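Putative phophotriesterase (Proteus mirabilis, PDB 3RHG) probably hydrolyses ester bonds, as a phosphotriesterase-family member of the metal-dependent amidohydrolases that holds two zinc ions in its active site. Local coordinates at residues Leu244-Ile255 and Tyr285-Asp294. Sequence-based numbering, arbitrary orientation. Where two conformers were deposited one is given.
Sequences LDRGVWLEFDMI and YGNQIVLSHD. With ZN (zinc ion), chain B; BEZ (benzoic acid), chain D.
Strands 249-252 and 289-291 are the last two of the parallel beta-barrel of this phosphotriesterase-family enzyme, joined through helix 270-282 as a beta-alpha-beta crossover, and they pair from L250 with I289 to F252 with L291. The peptides of L250 and F252 bond alternately to segment 285-294: L250 N to Q288 O, V290 N to L250 O, F252 N to V290 O and S292 N to F252 O, the last at 2.9 Å.

At the entry to the strands, Q288 reaches back to the end of helix 237-245. With its chain extended beyond CG (chi2 176°), its amide nitrogen bridges two carbonyls: NE2 meets L244 O at 2.9 Å, almost straight and on a lone pair in the carbonyl plane, and V248 O, also at 2.9 Å, from a tilted approach. L244 O accepts from G247 N as well, so one oxygen ties the helix end to both the turn at G247 and the residue leading into strand 289-291. The Y285 ring crosses L244 at an angle, and L244 CD1 makes a CH-pi contact over one face, toward the rim, 3.9 Å from the centroid, while Y285 OH donates to D245 OD1 on the syn side, tilted out of the carboxylate plane, at 2.7 Å.

On one side of the sheet V290 CG2 packs against E251 CB at 3.6 Å; on the other, F252 CD2 touches I289 CG2. The benzo part of the W249 indole meets N287 O through CZ3, and Q288 C and V290 CG1 through CE3; its NE1 bonds to A223 O.

Beyond the strands, I255 N bonds to S292 O. D253 OD1 accepts a hydrogen bond from ND1 of H229, a ligand of the second zinc, a second-shell role, and D294 OD1 binds the first zinc at 2.4 Å with H23, H25 and E166. M254 CE and D294 OD2 border the ring of the bound benzoic acid. Metal ligands and pocket residues gathered at the C-terminal strand ends are the hallmark of the amidohydrolase TIM barrel.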
# COMPACT_ATOMS: atom_id res chain seq x y z
N LEU A 244 -22.97 -14.21 7.63
CA LEU A 244 -22.48 -15.30 8.47
C LEU A 244 -23.64 -16.01 9.17
O LEU A 244 -23.62 -17.23 9.36
CB LEU A 244 -21.48 -14.77 9.49
CG LEU A 244 -20.14 -14.27 8.90
CD1 LEU A 244 -19.44 -13.26 9.83
CD2 LEU A 244 -19.21 -15.44 8.59
N ASP A 245 -24.66 -15.24 9.54
CA ASP A 245 -25.79 -15.84 10.24
C ASP A 245 -26.58 -16.79 9.34
O ASP A 245 -27.31 -17.66 9.83
CB ASP A 245 -26.71 -14.77 10.84
CG ASP A 245 -26.13 -14.12 12.06
OD1 ASP A 245 -25.15 -14.67 12.62
OD2 ASP A 245 -26.66 -13.06 12.48
N ARG A 246 -26.43 -16.63 8.02
CA ARG A 246 -27.05 -17.55 7.08
C ARG A 246 -26.23 -18.83 6.89
O ARG A 246 -26.65 -19.76 6.19
CB ARG A 246 -27.36 -16.86 5.73
CG ARG A 246 -28.33 -15.69 5.91
CD ARG A 246 -28.78 -15.07 4.59
NE ARG A 246 -29.62 -15.99 3.86
CZ ARG A 246 -30.25 -15.68 2.73
NH1 ARG A 246 -30.12 -14.45 2.22
NH2 ARG A 246 -31.00 -16.59 2.11
N GLY A 247 -25.06 -18.88 7.53
CA GLY A 247 -24.33 -20.15 7.63
C GLY A 247 -23.13 -20.31 6.70
O GLY A 247 -22.43 -21.32 6.78
N VAL A 248 -22.90 -19.33 5.83
CA VAL A 248 -21.85 -19.44 4.83
C VAL A 248 -20.51 -18.96 5.35
O VAL A 248 -20.43 -18.34 6.42
CB VAL A 248 -22.21 -18.65 3.54
CG1 VAL A 248 -23.54 -19.17 2.98
CG2 VAL A 248 -22.20 -17.12 3.79
N TRP A 249 -19.45 -19.22 4.58
CA TRP A 249 -18.12 -18.73 4.89
C TRP A 249 -17.90 -17.37 4.26
O TRP A 249 -18.29 -17.15 3.10
CB TRP A 249 -17.06 -19.69 4.33
CG TRP A 249 -17.08 -21.06 4.91
CD1 TRP A 249 -17.90 -22.09 4.56
CD2 TRP A 249 -16.21 -21.57 5.94
NE1 TRP A 249 -17.60 -23.22 5.30
CE2 TRP A 249 -16.55 -22.93 6.13
CE3 TRP A 249 -15.15 -21.02 6.67
CZ2 TRP A 249 -15.90 -23.74 7.08
CZ3 TRP A 249 -14.50 -21.83 7.62
CH2 TRP A 249 -14.87 -23.18 7.80
N LEU A 250 -17.29 -16.45 4.99
CA LEU A 250 -16.81 -15.22 4.38
C LEU A 250 -15.33 -15.37 4.10
O LEU A 250 -14.56 -15.70 4.99
CB LEU A 250 -17.05 -13.99 5.28
CG LEU A 250 -18.53 -13.60 5.46
CD1 LEU A 250 -18.61 -12.25 6.21
CD2 LEU A 250 -19.26 -13.52 4.14
N GLU A 251 -14.94 -15.11 2.86
CA GLU A 251 -13.55 -15.24 2.46
C GLU A 251 -12.95 -13.85 2.23
O GLU A 251 -13.46 -13.06 1.40
CB GLU A 251 -13.45 -16.07 1.18
CG GLU A 251 -12.05 -16.19 0.61
CD GLU A 251 -12.07 -17.12 -0.58
OE1 GLU A 251 -12.23 -16.66 -1.75
OE2 GLU A 251 -11.97 -18.33 -0.34
N PHE A 252 -11.90 -13.56 2.99
CA PHE A 252 -11.12 -12.35 2.85
C PHE A 252 -9.93 -12.76 2.04
O PHE A 252 -8.92 -13.24 2.58
CB PHE A 252 -10.72 -11.79 4.23
CG PHE A 252 -11.88 -11.24 5.02
CD1 PHE A 252 -12.10 -9.86 5.09
CD2 PHE A 252 -12.77 -12.10 5.66
CE1 PHE A 252 -13.19 -9.35 5.81
CE2 PHE A 252 -13.86 -11.61 6.39
CZ PHE A 252 -14.07 -10.22 6.47
N ASP A 253 -10.05 -12.63 0.72
CA ASP A 253 -9.05 -13.16 -0.18
C ASP A 253 -8.25 -12.06 -0.89
O ASP A 253 -7.56 -12.33 -1.87
CB ASP A 253 -9.71 -14.09 -1.21
CG ASP A 253 -10.94 -13.47 -1.83
OD1 ASP A 253 -10.91 -12.25 -2.05
OD2 ASP A 253 -11.96 -14.18 -2.04
N MET A 254 -8.31 -10.82 -0.37
CA MET A 254 -7.58 -9.71 -1.01
C MET A 254 -6.52 -9.19 -0.06
O MET A 254 -6.12 -8.03 -0.11
CB MET A 254 -8.55 -8.60 -1.41
CG MET A 254 -9.60 -9.11 -2.38
SD MET A 254 -11.05 -8.03 -2.55
CE MET A 254 -10.34 -6.59 -3.33
N ILE A 255 -6.05 -10.08 0.82
CA ILE A 255 -5.14 -9.63 1.86
C ILE A 255 -3.79 -9.33 1.27
O ILE A 255 -3.15 -10.22 0.69
CB ILE A 255 -5.07 -10.67 3.01
CG1 ILE A 255 -6.44 -10.75 3.70
CG2 ILE A 255 -3.96 -10.31 4.04
CD1 ILE A 255 -6.54 -11.87 4.72
N TYR A 285 -17.38 -15.45 15.27
CA TYR A 285 -17.50 -16.04 13.93
C TYR A 285 -16.19 -16.59 13.36
O TYR A 285 -16.08 -16.82 12.14
CB TYR A 285 -18.05 -15.02 12.95
CG TYR A 285 -19.45 -14.56 13.22
CD1 TYR A 285 -20.56 -15.34 12.84
CD2 TYR A 285 -19.68 -13.33 13.81
CE1 TYR A 285 -21.87 -14.89 13.06
CE2 TYR A 285 -20.98 -12.87 14.05
CZ TYR A 285 -22.06 -13.65 13.67
OH TYR A 285 -23.33 -13.18 13.91
N GLY A 286 -15.21 -16.82 14.22
CA GLY A 286 -13.89 -17.23 13.77
C GLY A 286 -13.90 -18.52 12.96
O GLY A 286 -13.07 -18.70 12.09
N ASN A 287 -14.83 -19.43 13.25
CA ASN A 287 -14.89 -20.71 12.55
C ASN A 287 -15.58 -20.63 11.19
O ASN A 287 -15.84 -21.67 10.57
CB ASN A 287 -15.59 -21.75 13.42
CG ASN A 287 -14.90 -21.97 14.75
OD1 ASN A 287 -13.69 -22.11 14.82
ND2 ASN A 287 -15.69 -22.02 15.82
N GLN A 288 -15.89 -19.41 10.74
CA GLN A 288 -16.58 -19.22 9.47
C GLN A 288 -15.80 -18.31 8.54
O GLN A 288 -16.35 -17.81 7.56
CB GLN A 288 -18.00 -18.63 9.65
CG GLN A 288 -19.03 -19.64 10.02
CD GLN A 288 -20.38 -19.02 10.28
OE1 GLN A 288 -20.76 -18.80 11.45
NE2 GLN A 288 -21.11 -18.68 9.18
N ILE A 289 -14.52 -18.11 8.82
CA ILE A 289 -13.71 -17.17 8.06
C ILE A 289 -12.56 -17.90 7.37
O ILE A 289 -11.93 -18.77 7.97
CB ILE A 289 -13.09 -16.11 8.98
CG1 ILE A 289 -14.20 -15.25 9.61
CG2 ILE A 289 -12.08 -15.23 8.22
CD1 ILE A 289 -13.71 -14.34 10.73
N VAL A 290 -12.32 -17.60 6.09
CA VAL A 290 -11.09 -18.06 5.43
C VAL A 290 -10.35 -16.86 4.84
O VAL A 290 -10.96 -15.80 4.61
CB VAL A 290 -11.34 -19.18 4.39
CG1 VAL A 290 -11.69 -20.49 5.09
CG2 VAL A 290 -12.44 -18.74 3.40
N LEU A 291 -9.06 -17.05 4.56
CA LEU A 291 -8.13 -15.97 4.21
C LEU A 291 -7.30 -16.35 3.01
O LEU A 291 -6.85 -17.49 2.90
CB LEU A 291 -7.12 -15.77 5.35
CG LEU A 291 -7.71 -15.54 6.75
CD1 LEU A 291 -6.60 -15.44 7.79
CD2 LEU A 291 -8.63 -14.32 6.82
N SER A 292 -7.07 -15.41 2.08
CA SER A 292 -6.19 -15.71 0.96
C SER A 292 -5.70 -14.38 0.34
O SER A 292 -6.03 -13.30 0.87
CB SER A 292 -6.93 -16.60 -0.08
OG SER A 292 -6.12 -17.69 -0.51
N HIS A 293 -4.91 -14.47 -0.73
CA HIS A 293 -4.29 -13.30 -1.37
C HIS A 293 -4.94 -12.91 -2.70
O HIS A 293 -4.80 -11.77 -3.15
CB HIS A 293 -2.81 -13.60 -1.72
CG HIS A 293 -1.99 -14.10 -0.58
ND1 HIS A 293 -1.90 -15.44 -0.27
CD2 HIS A 293 -1.18 -13.45 0.31
CE1 HIS A 293 -1.07 -15.60 0.76
NE2 HIS A 293 -0.63 -14.41 1.13
N ASP A 294 -5.57 -13.87 -3.37
CA ASP A 294 -6.09 -13.65 -4.73
C ASP A 294 -5.02 -13.14 -5.68
O ASP A 294 -5.29 -12.24 -6.48
CB ASP A 294 -7.31 -12.71 -4.74
CG ASP A 294 -8.10 -12.81 -6.03
OD1 ASP A 294 -8.03 -13.88 -6.69
OD2 ASP A 294 -8.80 -11.81 -6.41
ZN ZN B . -9.85 -14.83 -7.84
C BEZ D . -12.95 -7.13 -8.87
O1 BEZ D . -14.11 -7.55 -8.66
O2 BEZ D . -12.76 -6.28 -9.78
C1 BEZ D . -11.80 -7.61 -8.05
C2 BEZ D . -11.95 -8.65 -7.13
C3 BEZ D . -10.86 -9.09 -6.39
C4 BEZ D . -9.62 -8.49 -6.55
C5 BEZ D . -9.47 -7.44 -7.45
C6 BEZ D . -10.55 -7.00 -8.21
O HOH W 1 -23.33 -18.95 12.29
O HOH W 2 -2.70 -10.24 -2.06